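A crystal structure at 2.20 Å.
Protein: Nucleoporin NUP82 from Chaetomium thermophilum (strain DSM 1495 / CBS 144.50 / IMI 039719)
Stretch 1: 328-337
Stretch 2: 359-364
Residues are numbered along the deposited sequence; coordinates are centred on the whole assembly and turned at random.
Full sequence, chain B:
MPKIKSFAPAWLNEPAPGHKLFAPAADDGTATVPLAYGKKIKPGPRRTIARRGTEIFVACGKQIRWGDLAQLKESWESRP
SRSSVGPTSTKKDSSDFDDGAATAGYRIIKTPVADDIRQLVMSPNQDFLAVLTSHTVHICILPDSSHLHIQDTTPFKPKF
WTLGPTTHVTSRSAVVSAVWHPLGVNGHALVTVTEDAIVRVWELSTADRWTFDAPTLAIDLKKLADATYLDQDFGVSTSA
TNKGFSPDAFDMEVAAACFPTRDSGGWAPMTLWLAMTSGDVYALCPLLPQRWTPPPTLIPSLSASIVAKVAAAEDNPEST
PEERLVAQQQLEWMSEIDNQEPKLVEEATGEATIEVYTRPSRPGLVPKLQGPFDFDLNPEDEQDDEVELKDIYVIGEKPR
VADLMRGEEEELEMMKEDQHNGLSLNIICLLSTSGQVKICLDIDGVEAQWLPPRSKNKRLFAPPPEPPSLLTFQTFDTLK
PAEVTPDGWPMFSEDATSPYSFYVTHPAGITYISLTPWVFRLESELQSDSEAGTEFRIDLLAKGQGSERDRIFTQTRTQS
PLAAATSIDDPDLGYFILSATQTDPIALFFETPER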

# COMPACT_ATOMS: atom_id res chain seq x y z
N GLN B 328 15.01 -11.50 20.15
CA GLN B 328 14.17 -12.43 20.89
C GLN B 328 12.85 -12.73 20.18
O GLN B 328 12.47 -13.89 20.03
N GLN B 329 12.17 -11.67 19.74
CA GLN B 329 10.88 -11.82 19.09
C GLN B 329 11.00 -12.62 17.80
O GLN B 329 10.15 -13.47 17.50
N GLN B 330 12.05 -12.35 17.03
CA GLN B 330 12.28 -13.07 15.78
C GLN B 330 12.59 -14.54 16.04
O GLN B 330 12.17 -15.41 15.28
N LEU B 331 13.33 -14.81 17.11
CA LEU B 331 13.66 -16.19 17.47
C LEU B 331 12.41 -16.94 17.92
O LEU B 331 12.25 -18.13 17.65
N GLU B 332 11.53 -16.23 18.62
CA GLU B 332 10.27 -16.81 19.07
C GLU B 332 9.38 -17.13 17.87
O GLU B 332 8.76 -18.20 17.81
N TRP B 333 9.33 -16.21 16.92
CA TRP B 333 8.60 -16.40 15.67
C TRP B 333 9.09 -17.65 14.94
O TRP B 333 8.29 -18.48 14.51
N MET B 334 10.41 -17.77 14.80
CA MET B 334 11.01 -18.88 14.08
C MET B 334 10.78 -20.22 14.78
O MET B 334 10.64 -21.25 14.12
N SER B 335 10.76 -20.21 16.11
CA SER B 335 10.60 -21.44 16.87
C SER B 335 9.25 -22.09 16.59
O SER B 335 9.10 -23.31 16.70
N GLU B 336 8.27 -21.28 16.22
CA GLU B 336 6.96 -21.78 15.84
C GLU B 336 7.03 -22.53 14.51
O GLU B 336 6.17 -23.36 14.21
N ILE B 337 8.05 -22.23 13.72
CA ILE B 337 8.22 -22.84 12.40
C ILE B 337 9.09 -24.10 12.47
O ILE B 337 8.83 -25.08 11.77
N ARG B 359 0.82 -19.67 10.09
CA ARG B 359 1.44 -18.47 10.64
C ARG B 359 1.78 -18.69 12.11
O ARG B 359 0.94 -19.19 12.86
N PRO B 360 3.01 -18.34 12.52
CA PRO B 360 3.30 -18.34 13.95
C PRO B 360 2.33 -17.46 14.73
O PRO B 360 1.97 -16.39 14.25
N SER B 361 1.91 -17.92 15.90
CA SER B 361 0.99 -17.16 16.74
C SER B 361 1.76 -16.23 17.67
O SER B 361 1.24 -15.21 18.11
N ARG B 362 3.01 -16.60 17.97
CA ARG B 362 3.88 -15.76 18.79
C ARG B 362 4.92 -15.08 17.91
O ARG B 362 5.31 -15.63 16.88
N PRO B 363 5.38 -13.87 18.29
CA PRO B 363 4.97 -13.10 19.48
C PRO B 363 3.55 -12.55 19.35
O PRO B 363 2.91 -12.27 20.36
N GLY B 364 3.08 -12.41 18.12
CA GLY B 364 1.73 -11.93 17.86
C GLY B 364 1.40 -11.98 16.38
O GLY B 364 2.30 -12.16 15.56

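The irregular segment 359-364 lies along one side of the helix 328-337, and its two prolines form the apolar centre of the contact. Pro360, whose CA-to-CB bond points toward the helix and whose ring is C-gamma exo, packs over one face of the Trp333 indole: its CG sits 3.6 Å from the centroid of the five-membered ring and 20° off the ring normal, a CH-pi arrangement. The CA-to-CB bond of Trp333 runs sideways to the segment, and its t rotamer (chi2 85°) presents this face, with Trp333 CD1 3.6 Å from Pro360 CB. The same proline is lined by Ile337, whose m,t side chain brings CG1 to 3.8 Å from Pro360 CG, and by the aliphatic start of Glu336, with CB 3.6 Å from Pro360 CB.

Pro363, also C-gamma exo and preceded by a cis peptide bond, fits against the helix closer to its Gln329 end. Pro363 CG lies 3.4 Å from Gln329 O and 3.7 Å from Gln329 CB, while Pro363 CD approaches Trp333 CB at 4.1 Å. The amide of Gln329 (m,t) takes no part here; it is hydrogen-bonded elsewhere in the structure. Between the prolines, Arg362 O receives a CA-H...O contact from Trp333 CA at 3.6 Å.

Two glutamates that point toward the segment form the polar edge. Extended Glu332 (t,t) brings OE2 within 3.4 Å of Arg362 CB, a contact with the aliphatic part of the arginine. Glu336 starts in m, but its chi2 of -93° lies between wells. Glu336 OE1 accepts a weak hydrogen bond from Ser361 N at 3.3 Å, whereas Glu336 OE2 forms a salt bridge with Arg362 NE at 3.5 Å. Because OE2 lies over the face of the guanidinium, well out of its plane, no N-H points at it and the attraction is purely one of charge. Arg362 itself is extended beyond its m chi1.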

# COMPACT_ATOMS: atom_id res chain seq x y z
CB GLN B 328 13.89 -11.89 22.29
CG GLN B 328 14.90 -12.33 23.34
CD GLN B 328 14.83 -13.82 23.62
OE1 GLN B 328 13.91 -14.51 23.16
NE2 GLN B 328 15.80 -14.33 24.36
CB GLN B 329 10.26 -10.45 18.82
CG GLN B 329 9.70 -9.77 20.06
CD GLN B 329 9.13 -8.39 19.77
OE1 GLN B 329 9.50 -7.75 18.79
NE2 GLN B 329 8.22 -7.94 20.62
CB GLN B 330 13.44 -12.44 15.01
CG GLN B 330 13.09 -11.11 14.35
CD GLN B 330 14.20 -10.62 13.44
OE1 GLN B 330 15.22 -11.28 13.27
NE2 GLN B 330 13.99 -9.45 12.84
CB LEU B 331 14.72 -16.21 18.57
CG LEU B 331 15.12 -17.58 19.10
CD1 LEU B 331 15.56 -18.50 17.97
CD2 LEU B 331 16.22 -17.45 20.15
CB GLU B 332 9.56 -15.84 20.02
CG GLU B 332 8.33 -16.42 20.70
CD GLU B 332 7.76 -15.49 21.75
OE1 GLU B 332 8.34 -14.41 21.98
OE2 GLU B 332 6.73 -15.85 22.37
CB TRP B 333 8.74 -15.16 14.79
CG TRP B 333 7.98 -15.20 13.51
CD1 TRP B 333 6.67 -14.87 13.32
CD2 TRP B 333 8.49 -15.57 12.22
NE1 TRP B 333 6.33 -15.01 12.00
CE2 TRP B 333 7.43 -15.44 11.30
CE3 TRP B 333 9.73 -15.99 11.75
CZ2 TRP B 333 7.57 -15.73 9.94
CZ3 TRP B 333 9.88 -16.28 10.41
CH2 TRP B 333 8.80 -16.15 9.52
CB MET B 334 12.51 -18.65 13.89
CG MET B 334 13.24 -19.75 13.13
SD MET B 334 12.53 -20.08 11.50
CE MET B 334 12.87 -18.53 10.66
CB SER B 335 10.75 -21.17 18.37
OG SER B 335 9.61 -20.49 18.88
CB GLU B 336 5.95 -20.63 15.73
CG GLU B 336 5.75 -19.85 17.02
CD GLU B 336 4.59 -20.38 17.85
OE1 GLU B 336 3.47 -20.48 17.31
OE2 GLU B 336 4.81 -20.69 19.04
CB ILE B 337 8.84 -21.84 11.39
CG1 ILE B 337 7.94 -20.60 11.28
CG2 ILE B 337 9.01 -22.50 10.03
CD1 ILE B 337 8.52 -19.48 10.43
CB ARG B 359 0.52 -17.26 10.50
CG ARG B 359 1.17 -15.95 10.92
CD ARG B 359 0.14 -14.99 11.49
NE ARG B 359 -0.87 -14.60 10.51
CZ ARG B 359 -2.16 -14.92 10.56
NH1 ARG B 359 -2.65 -15.65 11.55
NH2 ARG B 359 -2.97 -14.50 9.61
CB PRO B 360 4.72 -17.77 14.02
CG PRO B 360 5.33 -18.16 12.71
CD PRO B 360 4.21 -18.06 11.71
CB SER B 361 0.10 -18.10 17.55
OG SER B 361 -0.80 -18.79 16.71
CB ARG B 362 4.57 -16.60 19.86
CG ARG B 362 3.63 -17.50 20.65
CD ARG B 362 4.41 -18.42 21.58
NE ARG B 362 3.56 -19.48 22.13
CZ ARG B 362 3.99 -20.43 22.95
NH1 ARG B 362 5.26 -20.48 23.31
NH2 ARG B 362 3.14 -21.35 23.40
CB PRO B 363 5.99 -11.95 19.53
CG PRO B 363 7.10 -12.35 18.61
CD PRO B 363 6.47 -13.21 17.57